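Local coordinates for protein cycloalternan-forming enzyme (Listeria monocytogenes serovar 1/2a, PDB 5F7U) that is a multidomain member of glycoside hydrolase family 31, with a TIM barrel and a carbohydrate-binding module, that binds glycans at several sites, at residues Ser605-Phe610 / Tyr645-Ala650; Gly799-Met804 / Ile852-Asp857. The protein carries 1 engineered substitution. One frame throughout, in Å; residues are numbered along the deposited sequence.

Contact 1: residues Ser605-Phe610 / Tyr645-Ala650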
ATOM      1  N   SER A 605     -14.338  13.625  -3.393  1.00 14.91           N
ATOM      2  CA  SER A 605     -14.429  13.240  -4.812  1.00 14.33           C
ATOM      3  C   SER A 605     -13.768  14.286  -5.702  1.00 14.27           C
ATOM      4  O   SER A 605     -14.435  15.008  -6.466  1.00 14.32           O
ATOM      5  CB  SER A 605     -15.890  12.995  -5.203  1.00 14.21           C
ATOM      6  OG  SER A 605     -16.366  11.844  -4.509  1.00 13.81           O
ATOM      7  N   THR A 606     -12.445  14.345  -5.622  1.00 13.56           N
ATOM      8  CA  THR A 606     -11.671  15.256  -6.475  1.00 13.76           C
ATOM      9  C   THR A 606     -10.430  14.551  -7.024  1.00 13.49           C
ATOM     10  O   THR A 606     -10.002  13.528  -6.482  1.00 13.45           O
ATOM     11  CB  THR A 606     -11.173  16.509  -5.721  1.00 13.99           C
ATOM     12  OG1 THR A 606     -10.219  16.101  -4.739  1.00 13.72           O
ATOM     13  CG2 THR A 606     -12.310  17.259  -5.043  1.00 14.22           C
ATOM     14  N   PHE A 607      -9.846  15.137  -8.076  1.00 13.84           N
ATOM     15  CA  PHE A 607      -8.585  14.621  -8.614  1.00 13.83           C
ATOM     16  C   PHE A 607      -7.432  14.803  -7.626  1.00 13.95           C
ATOM     17  O   PHE A 607      -6.567  13.938  -7.523  1.00 13.36           O
ATOM     18  CB  PHE A 607      -8.276  15.245  -9.976  1.00 14.10           C
ATOM     19  CG  PHE A 607      -8.917  14.521 -11.119  1.00 14.20           C
ATOM     20  CD1 PHE A 607      -8.332  13.369 -11.632  1.00 14.15           C
ATOM     21  CD2 PHE A 607     -10.122  14.970 -11.680  1.00 14.56           C
ATOM     22  CE1 PHE A 607      -8.914  12.685 -12.695  1.00 14.20           C
ATOM     23  CE2 PHE A 607     -10.712  14.287 -12.753  1.00 14.77           C
ATOM     24  CZ  PHE A 607     -10.098  13.141 -13.248  1.00 14.48           C
ATOM     25  N   ASP A 608      -7.422  15.912  -6.884  1.00 14.87           N
ATOM     26  CA  ASP A 608      -6.409  16.079  -5.826  1.00 15.65           C
ATOM     27  C   ASP A 608      -6.463  14.926  -4.810  1.00 14.79           C
ATOM     28  O   ASP A 608      -5.420  14.388  -4.388  1.00 13.87           O
ATOM     29  CB  ASP A 608      -6.574  17.447  -5.129  1.00 17.64           C
ATOM     30  CG  ASP A 608      -6.000  18.610  -5.937  1.00 20.83           C
ATOM     31  OD1 ASP A 608      -5.286  18.410  -6.946  1.00 22.68           O
ATOM     32  OD2 ASP A 608      -6.267  19.769  -5.560  1.00 23.08           O
ATOM     33  N   SER A 609      -7.671  14.525  -4.423  1.00 14.32           N
ATOM     34  CA  SER A 609      -7.807  13.404  -3.488  1.00 14.01           C
ATOM     35  C   SER A 609      -7.355  12.088  -4.120  1.00 13.11           C
ATOM     36  O   SER A 609      -6.717  11.287  -3.459  1.00 13.05           O
ATOM     37  CB  SER A 609      -9.243  13.251  -2.963  1.00 14.72           C
ATOM     38  OG  SER A 609      -9.613  14.439  -2.262  1.00 17.36           O
ATOM     39  N   PHE A 610      -7.703  11.892  -5.391  1.00 12.76           N
ATOM     40  CA  PHE A 610      -7.291  10.694  -6.161  1.00 12.17           C
ATOM     41  C   PHE A 610      -5.761  10.616  -6.124  1.00 11.96           C
ATOM     42  O   PHE A 610      -5.200   9.549  -5.820  1.00 11.47           O
ATOM     43  CB  PHE A 610      -7.833  10.861  -7.588  1.00 12.26           C
ATOM     44  CG  PHE A 610      -7.610   9.691  -8.539  1.00 12.36           C
ATOM     45  CD1 PHE A 610      -7.105   8.450  -8.140  1.00 12.05           C
ATOM     46  CD2 PHE A 610      -8.004   9.866  -9.881  1.00 12.75           C
ATOM     47  CE1 PHE A 610      -6.947   7.416  -9.068  1.00 12.26           C
ATOM     48  CE2 PHE A 610      -7.858   8.836 -10.819  1.00 12.84           C
ATOM     49  CZ  PHE A 610      -7.335   7.602 -10.402  1.00 12.56           C
ATOM     50  N   TYR A 645     -14.976   9.807 -12.231  1.00 13.92           N
ATOM     51  CA  TYR A 645     -15.495   8.476 -11.960  1.00 13.66           C
ATOM     52  C   TYR A 645     -14.814   7.445 -12.885  1.00 13.60           C
ATOM     53  O   TYR A 645     -14.406   6.379 -12.421  1.00 13.39           O
ATOM     54  CB  TYR A 645     -17.018   8.435 -12.081  1.00 13.88           C
ATOM     55  CG  TYR A 645     -17.586   7.142 -11.532  1.00 13.65           C
ATOM     56  CD1 TYR A 645     -17.852   7.010 -10.166  1.00 13.56           C
ATOM     57  CD2 TYR A 645     -17.821   6.039 -12.377  1.00 13.70           C
ATOM     58  CE1 TYR A 645     -18.352   5.834  -9.652  1.00 13.61           C
ATOM     59  CE2 TYR A 645     -18.316   4.851 -11.860  1.00 13.77           C
ATOM     60  CZ  TYR A 645     -18.572   4.758 -10.499  1.00 13.75           C
ATOM     61  OH  TYR A 645     -19.072   3.590  -9.969  1.00 13.75           O
ATOM     62  N   LYS A 646     -14.684   7.783 -14.168  1.00 13.89           N
ATOM     63  CA  LYS A 646     -14.091   6.879 -15.164  1.00 14.17           C
ATOM     64  C   LYS A 646     -12.597   6.661 -14.917  1.00 13.96           C
ATOM     65  O   LYS A 646     -12.097   5.524 -15.005  1.00 13.94           O
ATOM     66  CB  LYS A 646     -14.333   7.410 -16.592  1.00 14.55           C
ATOM     67  CG  LYS A 646     -15.757   7.219 -17.075  1.00 15.23           C
ATOM     68  CD  LYS A 646     -15.855   7.690 -18.516  1.00 15.91           C
ATOM     69  CE  LYS A 646     -17.194   7.327 -19.158  1.00 16.48           C
ATOM     70  NZ  LYS A 646     -17.125   7.777 -20.583  1.00 17.54           N
ATOM     71  N   ARG A 647     -11.885   7.739 -14.576  1.00 13.85           N
ATOM     72  CA  ARG A 647     -10.441   7.651 -14.291  1.00 13.50           C
ATOM     73  C   ARG A 647     -10.166   6.815 -13.057  1.00 13.33           C
ATOM     74  O   ARG A 647      -9.248   5.984 -13.057  1.00 13.13           O
ATOM     75  CB  ARG A 647      -9.811   9.047 -14.148  1.00 13.41           C
ATOM     76  CG  ARG A 647      -9.830   9.898 -15.411  1.00 13.65           C
ATOM     77  CD  ARG A 647      -9.106   9.201 -16.564  1.00 13.85           C
ATOM     78  NE  ARG A 647      -8.765  10.092 -17.669  1.00 14.09           N
ATOM     79  CZ  ARG A 647      -8.327   9.673 -18.848  1.00 14.49           C
ATOM     80  NH1 ARG A 647      -8.124   8.368 -19.061  1.00 14.45           N
ATOM     81  NH2 ARG A 647      -8.057  10.560 -19.790  1.00 14.74           N
ATOM     82  N   ALA A 648     -10.976   7.027 -12.021  1.00 13.21           N
ATOM     83  CA  ALA A 648     -10.864   6.310 -10.763  1.00 13.37           C
ATOM     84  C   ALA A 648     -11.218   4.831 -10.946  1.00 13.65           C
ATOM     85  O   ALA A 648     -10.517   3.970 -10.415  1.00 13.61           O
ATOM     86  CB  ALA A 648     -11.765   6.949  -9.724  1.00 13.65           C
ATOM     87  N   THR A 649     -12.280   4.557 -11.703  1.00 14.01           N
ATOM     88  CA  THR A 649     -12.695   3.187 -12.018  1.00 14.55           C
ATOM     89  C   THR A 649     -11.539   2.391 -12.616  1.00 14.37           C
ATOM     90  O   THR A 649     -11.260   1.281 -12.162  1.00 13.96           O
ATOM     91  CB  THR A 649     -13.867   3.184 -13.010  1.00 15.49           C
ATOM     92  OG1 THR A 649     -15.027   3.710 -12.374  1.00 15.89           O
ATOM     93  CG2 THR A 649     -14.157   1.782 -13.556  1.00 16.20           C
ATOM     94  N   ALA A 650     -10.874   2.964 -13.617  1.00 14.58           N
ATOM     95  CA  ALA A 650      -9.809   2.272 -14.338  1.00 14.74           C
ATOM     96  C   ALA A 650      -8.652   1.941 -13.389  1.00 14.60           C
ATOM     97  O   ALA A 650      -8.142   0.810 -13.379  1.00 14.22           O
ATOM     98  CB  ALA A 650      -9.311   3.136 -15.483  1.00 15.08           C
TER

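Contact 2: residues Gly799-Met804 / Ile852-Asp857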
ATOM      1  N   GLY A 799       8.859 -11.080 -21.373  1.00 17.20           N
ATOM      2  CA  GLY A 799       8.961 -12.379 -20.709  1.00 17.51           C
ATOM      3  C   GLY A 799       7.748 -12.709 -19.864  1.00 17.29           C
ATOM      4  O   GLY A 799       7.642 -13.840 -19.380  1.00 17.93           O
ATOM      5  N   ALA A 800       6.813 -11.763 -19.728  1.00 16.58           N
ATOM      6  CA  ALA A 800       5.606 -11.965 -18.891  1.00 16.24           C
ATOM      7  C   ALA A 800       4.804 -13.194 -19.300  1.00 16.51           C
ATOM      8  O   ALA A 800       4.621 -13.460 -20.486  1.00 16.72           O
ATOM      9  CB  ALA A 800       4.713 -10.734 -18.916  1.00 15.79           C
ATOM     10  N   ILE A 801       4.348 -13.928 -18.292  1.00 16.45           N
ATOM     11  CA  ILE A 801       3.400 -15.039 -18.433  1.00 16.77           C
ATOM     12  C   ILE A 801       2.251 -14.669 -17.502  1.00 16.62           C
ATOM     13  O   ILE A 801       2.422 -14.632 -16.286  1.00 16.94           O
ATOM     14  CB  ILE A 801       4.022 -16.408 -18.046  1.00 17.18           C
ATOM     15  CG1 ILE A 801       5.235 -16.714 -18.947  1.00 17.83           C
ATOM     16  CG2 ILE A 801       2.961 -17.510 -18.168  1.00 17.96           C
ATOM     17  CD1 ILE A 801       6.271 -17.657 -18.337  1.00 18.15           C
ATOM     18  N   ILE A 802       1.099 -14.337 -18.091  1.00 16.54           N
ATOM     19  CA  ILE A 802      -0.031 -13.769 -17.331  1.00 16.02           C
ATOM     20  C   ILE A 802      -1.245 -14.697 -17.418  1.00 16.24           C
ATOM     21  O   ILE A 802      -1.852 -14.794 -18.477  1.00 16.62           O
ATOM     22  CB  ILE A 802      -0.388 -12.357 -17.845  1.00 15.95           C
ATOM     23  CG1 ILE A 802       0.831 -11.418 -17.714  1.00 15.77           C
ATOM     24  CG2 ILE A 802      -1.606 -11.784 -17.105  1.00 15.86           C
ATOM     25  CD1 ILE A 802       0.764 -10.202 -18.634  1.00 16.20           C
ATOM     26  N   PRO A 803      -1.615 -15.361 -16.298  1.00 16.18           N
ATOM     27  CA  PRO A 803      -2.812 -16.222 -16.314  1.00 16.56           C
ATOM     28  C   PRO A 803      -4.079 -15.395 -16.324  1.00 16.60           C
ATOM     29  O   PRO A 803      -4.158 -14.351 -15.645  1.00 16.13           O
ATOM     30  CB  PRO A 803      -2.716 -17.010 -15.016  1.00 16.68           C
ATOM     31  CG  PRO A 803      -1.915 -16.136 -14.104  1.00 16.36           C
ATOM     32  CD  PRO A 803      -0.973 -15.324 -14.969  1.00 15.98           C
ATOM     33  N   MET A 804      -5.060 -15.849 -17.096  1.00 16.86           N
ATOM     34  CA  MET A 804      -6.298 -15.111 -17.292  1.00 16.96           C
ATOM     35  C   MET A 804      -7.491 -16.058 -17.342  1.00 17.07           C
ATOM     36  O   MET A 804      -7.354 -17.224 -17.696  1.00 17.42           O
ATOM     37  CB  MET A 804      -6.248 -14.270 -18.566  1.00 17.63           C
ATOM     38  CG  MET A 804      -5.066 -13.316 -18.681  1.00 18.40           C
ATOM     39  SD  MET A 804      -5.126 -12.388 -20.221  1.00 19.98           S
ATOM     40  CE  MET A 804      -4.975 -13.666 -21.454  1.00 20.49           C
ATOM     41  N   ILE A 852       4.998 -22.974 -15.088  1.00 23.51           N
ATOM     42  CA  ILE A 852       4.978 -22.807 -16.545  1.00 23.47           C
ATOM     43  C   ILE A 852       6.301 -22.186 -16.940  1.00 22.42           C
ATOM     44  O   ILE A 852       6.776 -21.255 -16.278  1.00 22.02           O
ATOM     45  CB  ILE A 852       3.894 -21.791 -17.034  1.00 24.28           C
ATOM     46  CG1 ILE A 852       2.654 -21.736 -16.126  1.00 25.85           C
ATOM     47  CG2 ILE A 852       3.578 -21.978 -18.527  1.00 24.78           C
ATOM     48  CD1 ILE A 852       1.693 -22.895 -16.254  1.00 27.03           C
ATOM     49  N   SER A 853       6.906 -22.685 -18.013  0.50 22.21           N
ATOM     50  CA  SER A 853       8.109 -22.040 -18.527  0.50 21.56           C
ATOM     51  C   SER A 853       8.035 -21.864 -20.033  0.50 21.34           C
ATOM     52  O   SER A 853       7.425 -22.673 -20.744  0.50 21.68           O
ATOM     53  CB  SER A 853       9.378 -22.790 -18.112  0.50 22.00           C
ATOM     54  OG  SER A 853       9.446 -24.061 -18.724  0.50 22.25           O
ATOM     55  N   VAL A 854       8.637 -20.775 -20.494  1.00 20.70           N
ATOM     56  CA  VAL A 854       8.601 -20.380 -21.909  1.00 20.41           C
ATOM     57  C   VAL A 854      10.045 -20.201 -22.335  1.00 20.47           C
ATOM     58  O   VAL A 854      10.830 -19.606 -21.607  1.00 19.87           O
ATOM     59  CB  VAL A 854       7.786 -19.077 -22.149  1.00 19.82           C
ATOM     60  CG1 VAL A 854       7.885 -18.614 -23.607  1.00 19.99           C
ATOM     61  CG2 VAL A 854       6.323 -19.273 -21.739  1.00 19.82           C
ATOM     62  N   SER A 855      10.377 -20.761 -23.496  1.00 20.56           N
ATOM     63  CA  SER A 855      11.689 -20.572 -24.097  1.00 21.21           C
ATOM     64  C   SER A 855      11.552 -19.953 -25.478  1.00 21.10           C
ATOM     65  O   SER A 855      11.220 -20.629 -26.470  1.00 22.05           O
ATOM     66  CB  SER A 855      12.485 -21.885 -24.139  1.00 22.08           C
ATOM     67  OG  SER A 855      13.801 -21.639 -24.646  1.00 23.09           O
ATOM     68  N   GLU A 856      11.818 -18.653 -25.523  1.00 20.55           N
ATOM     69  CA  GLU A 856      11.767 -17.879 -26.747  1.00 20.59           C
ATOM     70  C   GLU A 856      13.021 -18.143 -27.563  1.00 21.26           C
ATOM     71  O   GLU A 856      14.139 -18.022 -27.056  1.00 21.05           O
ATOM     72  CB  GLU A 856      11.600 -16.391 -26.414  1.00 20.14           C
ATOM     73  CG  GLU A 856      11.666 -15.454 -27.608  1.00 20.38           C
ATOM     74  CD  GLU A 856      13.079 -15.004 -27.912  1.00 20.73           C
ATOM     75  OE1 GLU A 856      13.704 -14.387 -27.022  1.00 20.61           O
ATOM     76  OE2 GLU A 856      13.553 -15.269 -29.034  1.00 21.20           O
ATOM     77  N   ASP A 857      12.815 -18.531 -28.819  1.00 21.42           N
ATOM     78  CA  ASP A 857      13.920 -18.838 -29.740  1.00 22.15           C
ATOM     79  C   ASP A 857      13.583 -18.310 -31.138  1.00 21.90           C
ATOM     80  O   ASP A 857      13.679 -19.038 -32.131  1.00 22.50           O
ATOM     81  CB  ASP A 857      14.193 -20.361 -29.743  1.00 23.43           C
ATOM     82  CG  ASP A 857      15.493 -20.751 -30.473  1.00 25.16           C
ATOM     83  OD1 ASP A 857      16.334 -19.880 -30.785  1.00 25.51           O
ATOM     84  OD2 ASP A 857      15.677 -21.960 -30.754  1.00 26.21           O
TER

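Contact 1: residues Ser605-Phe610 / Tyr645-Ala650
Two neighbouring helices on the outside of the TIM barrel, 607-622 and 642-653, meet here through Phe607 and Phe610 at the start of the first and Arg647 and Ala648 in the middle of the second. Phe610 points at the facing helix. Its CG stands anti to the backbone N (chi1 -176°), which lays the ring against the backbone of that helix. Phe610 CZ lies 3.7 Å from Arg647 O, obliquely placed to the ring, and 3.8 Å from Ala648 CA. The methyl of Ala648 sits over one face of the ring, with CB 4.5 Å from Phe610 CE2, and the ring also meets the indole of Trp630 at nearly parallel planes, so helix, helix and barrel strand 628-631 come together round it. Phe607 makes a different kind of contact: Arg647 CG comes up to the edge of its ring, in the ring plane, 3.9 Å from Phe607 CZ. Arg647 CB touches both rings, 3.9 Å from Phe610 CE2 and 4.0 Å from Phe607 CE1. Beyond CG the arginine chain bends at chi2 (-58°) and carries its guanidinium away from the contact, its plane 71° from that of the Phe607 ring; NH2 is hydrogen-bonded to the carbonyls of Gln756 and Ala787. Only the aliphatic root of Arg647 therefore packs against the rings, while its charged end ties the helix to later parts of the chain. The start of helix 607-622 is set by Thr606, an N-cap whose OG1 accepts from Ser609 N at 3.0 Å. No hydrogen bond joins the two segments, and the four touching residues are buried. Such apolar packing between consecutive helices of the outer layer is typical of the (beta/alpha)8 barrel.

Contact 2: residues Gly799-Met804 / Ile852-Asp857
Ile801 and Val854 point at each other from two different strands, and their side chains run alongside each other in opposing senses rather than meeting end on. The branch of Ile801 that does the touching is CG1-CD1: CG1 stands anti to the carbonyl carbon (chi1 -60°), and Ile801 CD1 comes to 3.8 Å from Val854 CG2. The same valine methyl lies 3.9 Å from Ile801 CG1, so it rests alongside the isoleucine arm. Ile801 CD1 also comes within 4.2 Å of the backbone atom Ile852 O. The side chain of Ile852 sets out toward the facing strand, then turns off, and packs on Pro868. No hydrogen bond links the two segments: the closest CA atoms, Ile801 and Ile852, are 8.1 Å apart, too far for strand pairing. Each strand is instead bonded within its own sheet, 801-806 to strand 825-830 and 848-857 to strand 835-842. Val830 covers Val854 from the first sheet, and Ser836 and Tyr838 meet Ile801 from the second. Buried aliphatic side chains interleaved between two sheets in this way are characteristic of a beta-sandwich core.

How the contacts relate
Along the chain the two contacts come in series, without nesting or crossing. Contact 1 closes a loop of 34 residues that runs from helix 607-622 through barrel strand 628-631 to helix 642-653, within the TIM-barrel domain. The chain then completes the barrel with strand 657-660 and passes through helices and the antiparallel sheet that includes strands 746-748 and 794-797. Contact 2 follows, closing 47 residues without helix, in which strands 825-830 and 835-842 supply one member to each of the facing sheets. The centres of contacts 1 and 2 lie about 34 Å apart, and the nearest atoms of contacts 1 and 2 about 15 Å. Contact 1 joins helices round a barrel; contact 2 joins two sheets.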